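Biofilm-associated surface protein (Staphylococcus aureus, PDB 7C7U) probably promotes biofilm formation as a cell wall-anchored surface protein and modulates functional amyloid assembly. Local coordinates at residues Arg69-Leu74 against Thr113-Phe118; Gly25-Tyr30 against Ser172-Ile177; Val546-Ser551 against Thr580-Thr585. All coordinates share one frame; numbering follows the deposited sequence.

Contact 1: residues Arg69-Leu74 against Thr113-Phe118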
loop_
_atom_site.group_PDB
_atom_site.type_symbol
_atom_site.label_atom_id
_atom_site.label_comp_id
_atom_site.label_asym_id
_atom_site.label_seq_id
_atom_site.Cartn_x
_atom_site.Cartn_y
_atom_site.Cartn_z
ATOM N N ARG A 69 -9.777 13.593 -16.639
ATOM C CA ARG A 69 -9.025 13.340 -15.415
ATOM C C ARG A 69 -9.191 11.899 -14.948
ATOM O O ARG A 69 -8.213 11.247 -14.565
ATOM C CB ARG A 69 -9.461 14.291 -14.304
ATOM C CG ARG A 69 -8.678 14.089 -13.013
ATOM C CD ARG A 69 -9.224 14.928 -11.875
ATOM N NE ARG A 69 -8.543 14.628 -10.621
ATOM C CZ ARG A 69 -8.678 15.343 -9.508
ATOM N NH1 ARG A 69 -9.472 16.406 -9.495
ATOM N NH2 ARG A 69 -8.016 14.997 -8.410
ATOM N N TYR A 70 -10.413 11.373 -14.995
ATOM C CA TYR A 70 -10.707 10.071 -14.414
ATOM C C TYR A 70 -10.780 9.016 -15.509
ATOM O O TYR A 70 -11.474 9.197 -16.516
ATOM C CB TYR A 70 -11.999 10.122 -13.605
ATOM C CG TYR A 70 -11.858 10.967 -12.364
ATOM C CD1 TYR A 70 -11.041 10.561 -11.328
ATOM C CD2 TYR A 70 -12.525 12.181 -12.240
ATOM C CE1 TYR A 70 -10.894 11.325 -10.195
ATOM C CE2 TYR A 70 -12.381 12.965 -11.097
ATOM C CZ TYR A 70 -11.566 12.526 -10.081
ATOM O OH TYR A 70 -11.401 13.277 -8.940
ATOM N N LYS A 71 -10.075 7.910 -15.294
ATOM C CA LYS A 71 -9.905 6.859 -16.281
ATOM C C LYS A 71 -10.498 5.554 -15.771
ATOM O O LYS A 71 -10.646 5.343 -14.568
ATOM C CB LYS A 71 -8.419 6.639 -16.593
ATOM C CG LYS A 71 -7.617 7.918 -16.822
ATOM C CD LYS A 71 -7.559 8.220 -18.307
ATOM C CE LYS A 71 -6.925 9.569 -18.584
ATOM N NZ LYS A 71 -7.259 10.034 -19.965
ATOM N N ILE A 72 -10.827 4.669 -16.703
ATOM C CA ILE A 72 -11.240 3.310 -16.378
ATOM C C ILE A 72 -10.025 2.408 -16.550
ATOM O O ILE A 72 -9.389 2.406 -17.610
ATOM C CB ILE A 72 -12.410 2.862 -17.264
ATOM C CG1 ILE A 72 -13.651 3.699 -16.951
ATOM C CG2 ILE A 72 -12.695 1.381 -17.087
ATOM C CD1 ILE A 72 -14.764 3.445 -17.946
ATOM N N ASP A 73 -9.675 1.668 -15.504
ATOM C CA ASP A 73 -8.512 0.790 -15.530
ATOM C C ASP A 73 -8.951 -0.652 -15.365
ATOM O O ASP A 73 -9.692 -0.978 -14.431
ATOM C CB ASP A 73 -7.491 1.145 -14.442
ATOM C CG ASP A 73 -6.574 2.242 -14.877
ATOM O OD1 ASP A 73 -6.922 2.880 -15.885
ATOM O OD2 ASP A 73 -5.498 2.446 -14.264
ATOM N N LEU A 74 -8.489 -1.497 -16.274
ATOM C CA LEU A 74 -8.736 -2.928 -16.235
ATOM C C LEU A 74 -7.404 -3.640 -16.089
ATOM O O LEU A 74 -6.544 -3.532 -16.968
ATOM C CB LEU A 74 -9.442 -3.390 -17.498
ATOM C CG LEU A 74 -9.637 -4.889 -17.645
ATOM C CD1 LEU A 74 -10.419 -5.438 -16.476
ATOM C CD2 LEU A 74 -10.406 -5.163 -18.953
ATOM N N THR A 113 -2.211 -3.465 -16.783
ATOM C CA THR A 113 -3.417 -2.660 -16.655
ATOM C C THR A 113 -3.642 -1.871 -17.941
ATOM O O THR A 113 -2.739 -1.173 -18.411
ATOM C CB THR A 113 -3.319 -1.710 -15.451
ATOM O OG1 THR A 113 -3.143 -2.472 -14.247
ATOM C CG2 THR A 113 -4.607 -0.865 -15.326
ATOM N N TRP A 114 -4.846 -1.990 -18.500
ATOM C CA TRP A 114 -5.279 -1.240 -19.671
ATOM C C TRP A 114 -6.236 -0.117 -19.272
ATOM O O TRP A 114 -7.033 -0.255 -18.339
ATOM C CB TRP A 114 -5.963 -2.169 -20.668
ATOM C CG TRP A 114 -5.032 -3.001 -21.470
ATOM C CD1 TRP A 114 -4.695 -2.809 -22.775
ATOM C CD2 TRP A 114 -4.330 -4.184 -21.044
ATOM N NE1 TRP A 114 -3.838 -3.793 -23.191
ATOM C CE2 TRP A 114 -3.594 -4.647 -22.146
ATOM C CE3 TRP A 114 -4.256 -4.891 -19.838
ATOM C CZ2 TRP A 114 -2.783 -5.779 -22.080
ATOM C CZ3 TRP A 114 -3.453 -6.023 -19.775
ATOM C CH2 TRP A 114 -2.729 -6.455 -20.889
ATOM N N GLU A 115 -6.159 1.000 -19.995
ATOM C CA GLU A 115 -6.804 2.234 -19.557
ATOM C C GLU A 115 -7.621 2.859 -20.677
ATOM O O GLU A 115 -7.211 2.841 -21.840
ATOM C CB GLU A 115 -5.767 3.247 -19.064
ATOM C CG GLU A 115 -6.354 4.492 -18.412
ATOM C CD GLU A 115 -5.342 5.219 -17.507
ATOM O OE1 GLU A 115 -5.224 4.868 -16.311
ATOM O OE2 GLU A 115 -4.671 6.151 -17.994
ATOM N N VAL A 116 -8.758 3.444 -20.306
ATOM C CA VAL A 116 -9.638 4.133 -21.241
ATOM C C VAL A 116 -10.328 5.249 -20.470
ATOM O O VAL A 116 -10.456 5.197 -19.241
ATOM C CB VAL A 116 -10.653 3.158 -21.891
ATOM C CG1 VAL A 116 -11.654 2.672 -20.866
ATOM C CG2 VAL A 116 -11.365 3.810 -23.072
ATOM N N ASN A 117 -10.728 6.294 -21.187
ATOM C CA ASN A 117 -11.383 7.405 -20.514
ATOM C C ASN A 117 -12.746 6.958 -19.994
ATOM O O ASN A 117 -13.393 6.080 -20.567
ATOM C CB ASN A 117 -11.523 8.602 -21.455
ATOM C CG ASN A 117 -10.259 9.458 -21.502
ATOM O OD1 ASN A 117 -9.345 9.286 -20.693
ATOM N ND2 ASN A 117 -10.200 10.376 -22.457
ATOM N N PHE A 118 -13.152 7.539 -18.865
ATOM C CA PHE A 118 -14.430 7.189 -18.254
ATOM C C PHE A 118 -15.603 7.764 -19.044
ATOM O O PHE A 118 -16.520 7.031 -19.433
ATOM C CB PHE A 118 -14.462 7.693 -16.813
ATOM C CG PHE A 118 -15.707 7.322 -16.059
ATOM C CD1 PHE A 118 -16.856 8.087 -16.167
ATOM C CD2 PHE A 118 -15.718 6.222 -15.218
ATOM C CE1 PHE A 118 -18.002 7.750 -15.465
ATOM C CE2 PHE A 118 -16.861 5.877 -14.516
ATOM C CZ PHE A 118 -18.007 6.643 -14.642
#

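Contact 2: residues Gly25-Tyr30 against Ser172-Ile177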
loop_
_atom_site.group_PDB
_atom_site.type_symbol
_atom_site.label_atom_id
_atom_site.label_comp_id
_atom_site.label_asym_id
_atom_site.label_seq_id
_atom_site.Cartn_x
_atom_site.Cartn_y
_atom_site.Cartn_z
ATOM N N GLY A 25 -1.923 3.700 -4.389
ATOM C CA GLY A 25 -2.635 4.205 -3.236
ATOM C C GLY A 25 -4.077 4.541 -3.573
ATOM O O GLY A 25 -4.528 4.463 -4.718
ATOM N N TYR A 26 -4.816 4.940 -2.540
ATOM C CA TYR A 26 -6.231 5.266 -2.662
ATOM C C TYR A 26 -6.474 6.762 -2.474
ATOM O O TYR A 26 -5.774 7.436 -1.710
ATOM C CB TYR A 26 -7.073 4.497 -1.633
ATOM C CG TYR A 26 -7.297 3.029 -1.940
ATOM C CD1 TYR A 26 -8.009 2.628 -3.066
ATOM C CD2 TYR A 26 -6.819 2.043 -1.082
ATOM C CE1 TYR A 26 -8.223 1.276 -3.337
ATOM C CE2 TYR A 26 -7.021 0.697 -1.344
ATOM C CZ TYR A 26 -7.725 0.317 -2.470
ATOM O OH TYR A 26 -7.930 -1.024 -2.722
ATOM N N THR A 27 -7.484 7.269 -3.181
ATOM C CA THR A 27 -8.041 8.597 -2.967
ATOM C C THR A 27 -9.555 8.469 -2.875
ATOM O O THR A 27 -10.135 7.488 -3.339
ATOM C CB THR A 27 -7.691 9.577 -4.093
ATOM O OG1 THR A 27 -8.167 10.885 -3.746
ATOM C CG2 THR A 27 -8.367 9.147 -5.392
ATOM N N ASP A 28 -10.192 9.454 -2.249
ATOM C CA ASP A 28 -11.642 9.448 -2.100
ATOM C C ASP A 28 -12.293 10.395 -3.098
ATOM O O ASP A 28 -11.820 11.514 -3.319
ATOM C CB ASP A 28 -12.061 9.821 -0.677
ATOM C CG ASP A 28 -11.499 8.872 0.361
ATOM O OD1 ASP A 28 -10.370 9.115 0.841
ATOM O OD2 ASP A 28 -12.178 7.875 0.689
ATOM N N ASN A 29 -13.361 9.910 -3.728
ATOM C CA ASN A 29 -14.235 10.735 -4.553
ATOM C C ASN A 29 -15.572 9.995 -4.581
ATOM O O ASN A 29 -15.731 9.024 -5.329
ATOM C CB ASN A 29 -13.669 10.950 -5.950
ATOM C CG ASN A 29 -14.532 11.884 -6.801
ATOM O OD1 ASN A 29 -15.737 12.003 -6.588
ATOM N ND2 ASN A 29 -13.909 12.536 -7.782
ATOM N N TYR A 30 -16.515 10.464 -3.760
ATOM C CA TYR A 30 -17.773 9.765 -3.532
ATOM C C TYR A 30 -18.733 9.854 -4.706
ATOM O O TYR A 30 -19.818 9.264 -4.636
ATOM C CB TYR A 30 -18.431 10.295 -2.258
ATOM C CG TYR A 30 -17.488 10.281 -1.071
ATOM C CD1 TYR A 30 -16.969 11.465 -0.559
ATOM C CD2 TYR A 30 -17.093 9.080 -0.478
ATOM C CE1 TYR A 30 -16.095 11.462 0.522
ATOM C CE2 TYR A 30 -16.216 9.067 0.606
ATOM C CZ TYR A 30 -15.723 10.267 1.099
ATOM O OH TYR A 30 -14.857 10.289 2.169
ATOM N N SER A 172 -6.113 10.280 -12.596
ATOM C CA SER A 172 -4.848 10.404 -13.314
ATOM C C SER A 172 -4.021 11.585 -12.824
ATOM O O SER A 172 -2.814 11.627 -13.086
ATOM C CB SER A 172 -5.081 10.530 -14.816
ATOM O OG SER A 172 -5.668 11.774 -15.118
ATOM N N ARG A 173 -4.637 12.545 -12.129
ATOM C CA ARG A 173 -3.853 13.623 -11.538
ATOM C C ARG A 173 -3.052 13.119 -10.343
ATOM O O ARG A 173 -1.891 13.504 -10.162
ATOM C CB ARG A 173 -4.763 14.784 -11.134
ATOM C CG ARG A 173 -4.008 15.977 -10.535
ATOM C CD ARG A 173 -4.949 17.095 -10.112
ATOM N NE ARG A 173 -5.831 17.522 -11.196
ATOM C CZ ARG A 173 -6.779 18.448 -11.062
ATOM N NH1 ARG A 173 -6.960 19.042 -9.891
ATOM N NH2 ARG A 173 -7.548 18.774 -12.097
ATOM N N GLU A 174 -3.634 12.226 -9.539
ATOM C CA GLU A 174 -2.975 11.738 -8.335
ATOM C C GLU A 174 -2.370 10.345 -8.489
ATOM O O GLU A 174 -1.622 9.916 -7.599
ATOM C CB GLU A 174 -3.960 11.725 -7.158
ATOM C CG GLU A 174 -4.754 13.003 -6.967
ATOM C CD GLU A 174 -5.628 12.953 -5.721
ATOM O OE1 GLU A 174 -5.668 11.887 -5.071
ATOM O OE2 GLU A 174 -6.272 13.973 -5.388
ATOM N N ASN A 175 -2.640 9.650 -9.598
ATOM C CA ASN A 175 -2.254 8.247 -9.775
ATOM C C ASN A 175 -2.709 7.403 -8.584
ATOM O O ASN A 175 -1.955 6.600 -8.033
ATOM C CB ASN A 175 -0.743 8.109 -10.001
ATOM C CG ASN A 175 -0.339 6.724 -10.513
ATOM O OD1 ASN A 175 -1.089 6.071 -11.244
ATOM N ND2 ASN A 175 0.857 6.274 -10.129
ATOM N N LYS A 176 -3.969 7.591 -8.189
ATOM C CA LYS A 176 -4.574 6.840 -7.097
ATOM C C LYS A 176 -5.880 6.202 -7.547
ATOM O O LYS A 176 -6.517 6.649 -8.504
ATOM C CB LYS A 176 -4.831 7.724 -5.873
ATOM C CG LYS A 176 -3.577 8.427 -5.372
ATOM C CD LYS A 176 -3.672 8.659 -3.885
ATOM C CE LYS A 176 -2.306 8.945 -3.285
ATOM N NZ LYS A 176 -2.384 8.945 -1.804
ATOM N N ILE A 177 -6.279 5.157 -6.819
ATOM C CA ILE A 177 -7.546 4.471 -7.057
ATOM C C ILE A 177 -8.643 5.170 -6.268
ATOM O O ILE A 177 -8.522 5.364 -5.051
ATOM C CB ILE A 177 -7.457 2.986 -6.663
ATOM C CG1 ILE A 177 -6.362 2.277 -7.461
ATOM C CG2 ILE A 177 -8.809 2.293 -6.858
ATOM C CD1 ILE A 177 -5.985 0.929 -6.885
#

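Contact 3: residues Val546-Ser551 against Thr580-Thr585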
loop_
_atom_site.group_PDB
_atom_site.type_symbol
_atom_site.label_atom_id
_atom_site.label_comp_id
_atom_site.label_asym_id
_atom_site.label_seq_id
_atom_site.Cartn_x
_atom_site.Cartn_y
_atom_site.Cartn_z
ATOM N N VAL A 546 37.054 25.263 11.499
ATOM C CA VAL A 546 36.853 24.024 10.753
ATOM C C VAL A 546 37.029 24.307 9.266
ATOM O O VAL A 546 36.430 25.249 8.730
ATOM C CB VAL A 546 35.465 23.422 11.027
ATOM C CG1 VAL A 546 35.289 22.103 10.262
ATOM C CG2 VAL A 546 35.271 23.205 12.504
ATOM N N THR A 547 37.826 23.474 8.601
ATOM C CA THR A 547 38.104 23.593 7.175
ATOM C C THR A 547 37.657 22.318 6.475
ATOM O O THR A 547 37.990 21.215 6.919
ATOM C CB THR A 547 39.596 23.846 6.937
ATOM O OG1 THR A 547 40.007 24.996 7.689
ATOM C CG2 THR A 547 39.880 24.075 5.459
ATOM N N VAL A 548 36.898 22.469 5.393
ATOM C CA VAL A 548 36.325 21.345 4.657
ATOM C C VAL A 548 37.039 21.220 3.321
ATOM O O VAL A 548 37.175 22.206 2.587
ATOM C CB VAL A 548 34.810 21.511 4.449
ATOM C CG1 VAL A 548 34.252 20.319 3.678
ATOM C CG2 VAL A 548 34.103 21.655 5.793
ATOM N N THR A 549 37.485 20.007 3.005
ATOM C CA THR A 549 38.147 19.710 1.744
ATOM C C THR A 549 37.461 18.519 1.089
ATOM O O THR A 549 36.859 17.681 1.764
ATOM C CB THR A 549 39.647 19.404 1.943
ATOM O OG1 THR A 549 39.800 18.149 2.617
ATOM C CG2 THR A 549 40.327 20.498 2.762
ATOM N N ASP A 550 37.547 18.454 -0.239
ATOM C CA ASP A 550 37.034 17.302 -0.966
ATOM C C ASP A 550 38.130 16.241 -1.062
ATOM O O ASP A 550 39.190 16.350 -0.438
ATOM C CB ASP A 550 36.507 17.712 -2.343
ATOM C CG ASP A 550 37.512 18.523 -3.152
ATOM O OD1 ASP A 550 37.122 19.595 -3.667
ATOM O OD2 ASP A 550 38.689 18.111 -3.260
ATOM N N SER A 551 37.888 15.199 -1.862
ATOM C CA SER A 551 38.869 14.128 -2.010
ATOM C C SER A 551 40.171 14.599 -2.652
ATOM O O SER A 551 41.175 13.884 -2.568
ATOM C CB SER A 551 38.271 12.971 -2.819
ATOM O OG SER A 551 37.389 13.444 -3.824
ATOM N N THR A 580 30.686 13.678 -4.675
ATOM C CA THR A 580 31.898 14.258 -4.112
ATOM C C THR A 580 31.984 13.941 -2.623
ATOM O O THR A 580 30.985 13.993 -1.899
ATOM C CB THR A 580 31.943 15.773 -4.345
ATOM O OG1 THR A 580 30.652 16.346 -4.112
ATOM C CG2 THR A 580 32.387 16.088 -5.768
ATOM N N VAL A 581 33.183 13.593 -2.173
ATOM C CA VAL A 581 33.412 13.151 -0.803
ATOM C C VAL A 581 34.038 14.295 -0.020
ATOM O O VAL A 581 34.952 14.970 -0.513
ATOM C CB VAL A 581 34.297 11.896 -0.762
ATOM C CG1 VAL A 581 34.602 11.515 0.676
ATOM C CG2 VAL A 581 33.605 10.748 -1.490
ATOM N N LEU A 582 33.535 14.522 1.192
ATOM C CA LEU A 582 33.929 15.639 2.035
ATOM C C LEU A 582 34.551 15.136 3.331
ATOM O O LEU A 582 34.056 14.181 3.938
ATOM C CB LEU A 582 32.722 16.520 2.355
ATOM C CG LEU A 582 32.034 17.164 1.154
ATOM C CD1 LEU A 582 30.829 17.982 1.596
ATOM C CD2 LEU A 582 33.030 18.026 0.411
ATOM N N THR A 583 35.643 15.774 3.747
ATOM C CA THR A 583 36.208 15.573 5.072
ATOM C C THR A 583 36.499 16.937 5.685
ATOM O O THR A 583 36.430 17.970 5.013
ATOM C CB THR A 583 37.493 14.729 5.045
ATOM O OG1 THR A 583 38.483 15.371 4.232
ATOM C CG2 THR A 583 37.210 13.328 4.495
ATOM N N SER A 584 36.828 16.938 6.974
ATOM C CA SER A 584 37.140 18.192 7.638
ATOM C C SER A 584 38.115 17.941 8.779
ATOM O O SER A 584 38.206 16.835 9.320
ATOM C CB SER A 584 35.873 18.879 8.164
ATOM O OG SER A 584 35.136 18.009 9.010
ATOM N N THR A 585 38.853 18.989 9.130
ATOM C CA THR A 585 39.649 19.009 10.348
ATOM C C THR A 585 39.431 20.353 11.025
ATOM O O THR A 585 39.086 21.346 10.379
ATOM C CB THR A 585 41.157 18.790 10.087
ATOM O OG1 THR A 585 41.626 19.760 9.145
ATOM C CG2 THR A 585 41.428 17.385 9.533
HETATM O O HOH W 1 40.470 20.467 6.428
HETATM O O HOH W 2 40.238 17.542 5.715
#

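Contact 1: residues Arg69-Leu74 against Thr113-Phe118
I72 and V116 project together from one face of this antiparallel pair, with I72 CB 3.7 Å from V116 CG1. At F118, where the chain turns a corner, the side chain crosses that of I72 at about a right angle; F118 CD2 comes 3.7 Å from I72 CG1, and F126 and F32 also meet that ring. The opposite face, carrying D73 and E115, is polar. Their carboxylates are turned only 23° from one another, and D73 OD1 stands 2.6 Å from E115 OE1. E115 has CG anti to its backbone N (chi1 -172°), which swings the carboxylate toward D73 and alongside the K71 methylenes. K71, bent at chi2 (-95°), runs past that carboxylate with CB 3.5 Å from E115 CD. Paired backbone bonds join I72 with V116 and L74 with W114, I72 N reaching V116 O at 2.6 Å. The pair sits in the mixed sheet between strands 98-104 and 163-171, and R170 on the latter forms a salt bridge with E115 OE1. Two acid oxygens this close suggest that one of the groups is protonated, and the arginine charge would probably ease the remaining repulsion, so the two acids can stay side by side on this face.

Contact 2: residues Gly25-Tyr30 against Ser172-Ile177
The carbonyl oxygen of I177 is met by three groups of Y26 and T27. T27 N donates to it at 2.9 Å from above the carbonyl plane, Y26 CA makes a C-H...O contact at 3.3 Å, and Y26 CD1 brings the ring edge to it, in the plane of the ring. The same residue's amide, I177 N, bonds back to G25 O at 2.8 Å and nearly straight (172°). These two bonds, going to the residues before and after Y26, are the pattern of a parallel beta bridge: strand 26-27 attaches to strand 176-178, whose antiparallel partner is strand 163-171. Y26 and I177 point the same way from the sheet, the ring's CE1 3.7 Å from I177 CG2, while the phenol OH is taken by E182 beyond the contact. T27 heads for the other segment. Its OG1, anti to the backbone N (chi1 -175°), donates to E174 OE1 at 3.0 Å, on the syn side of the carboxylate but 30° out of its plane. K176 lies on the same side, its extended chain passing over the Y26 peptide with CD 3.3 Å from Y26 O and CB against T27 CG2. Before it, N175 takes a left-handed backbone conformation, and with K176 it faces D171 in a G1 beta bulge that ends the hairpin turn. Backbone bonds fix this short surface bridge, with Y26 packed on the buried I177, and the E174 carboxylate, taking a bond from the T27 hydroxyl, holds the turn against T27.

Contact 3: residues Val546-Ser551 against Thr580-Thr585
Strands 546-550 and 581-585 run antiparallel with axes 4.7 Å apart and directions at 151°, the T547-T585 and T549-T583 pairs being hydrogen-bonded and V548-S584 non-hydrogen-bonded. T549 N bonds to T583 O and T583 N to T549 O, both at 3.0 Å; of the two bonds between T547 and T585, the one from T585 N to T547 O is the longer at 3.3 Å. Threonines fill one face. T549 and T583 each hold OG1 in the crowded position between backbone N and carbonyl carbon (chi1 69° and 59°), and this brings the two hydroxyls within 3.5 Å of one another. Water 2 bridges them, 3.2 Å from each of T549 OG1 and T583 OG1. Water 1 donates to T547 O, 2.6 Å away, and also pairs with T585 OG1, so T547 O takes a water proton besides the T585 amide. The other face is largely apolar: V548 CG1 approaches L582 CD2 obliquely at 4.2 Å, and V546 CG1 rests on S584 CB. Strand 535-539 packs over this face, V538 on V546 and V548 and I536 on L582. The pair forms the middle of a four-stranded antiparallel sheet, between strands 555-560 and 591-600, in a C-terminal domain whose packing is consistent with a bacterial immunoglobulin-like beta sandwich. Here the largely apolar face is the inner one and the hydrated threonine face the outer. S584 and D550 are the polar residues on the inner side, S584 OG being bonded to S596 OG. D550 turns its carboxylate away from L582, and OD2 accepts from the N552 amide in an Asx turn.

How the contacts relate
From the N terminus, residues 25-30 come first, but they pair only when the chain returns at 172-177, so contact 2 closes a long loop. Contact 1 opens at 69-74 and closes at 113-118 within that loop; the two never cross. Both belong to one mixed sheet, strand 163-171 lying between strands 70-76 and 176-178, and they touch directly: R69 O meets S172 OG at 2.7 Å and Y70 OH meets N29 ND2. The chain then passes through two further sheets, the calcium-binding region beginning at D389 and a seven-stranded sheet (437-516) before contact 3 closes its own short loop. Its centre, in a separate C-terminal domain, lies about 46 Å from the centre of contact 2.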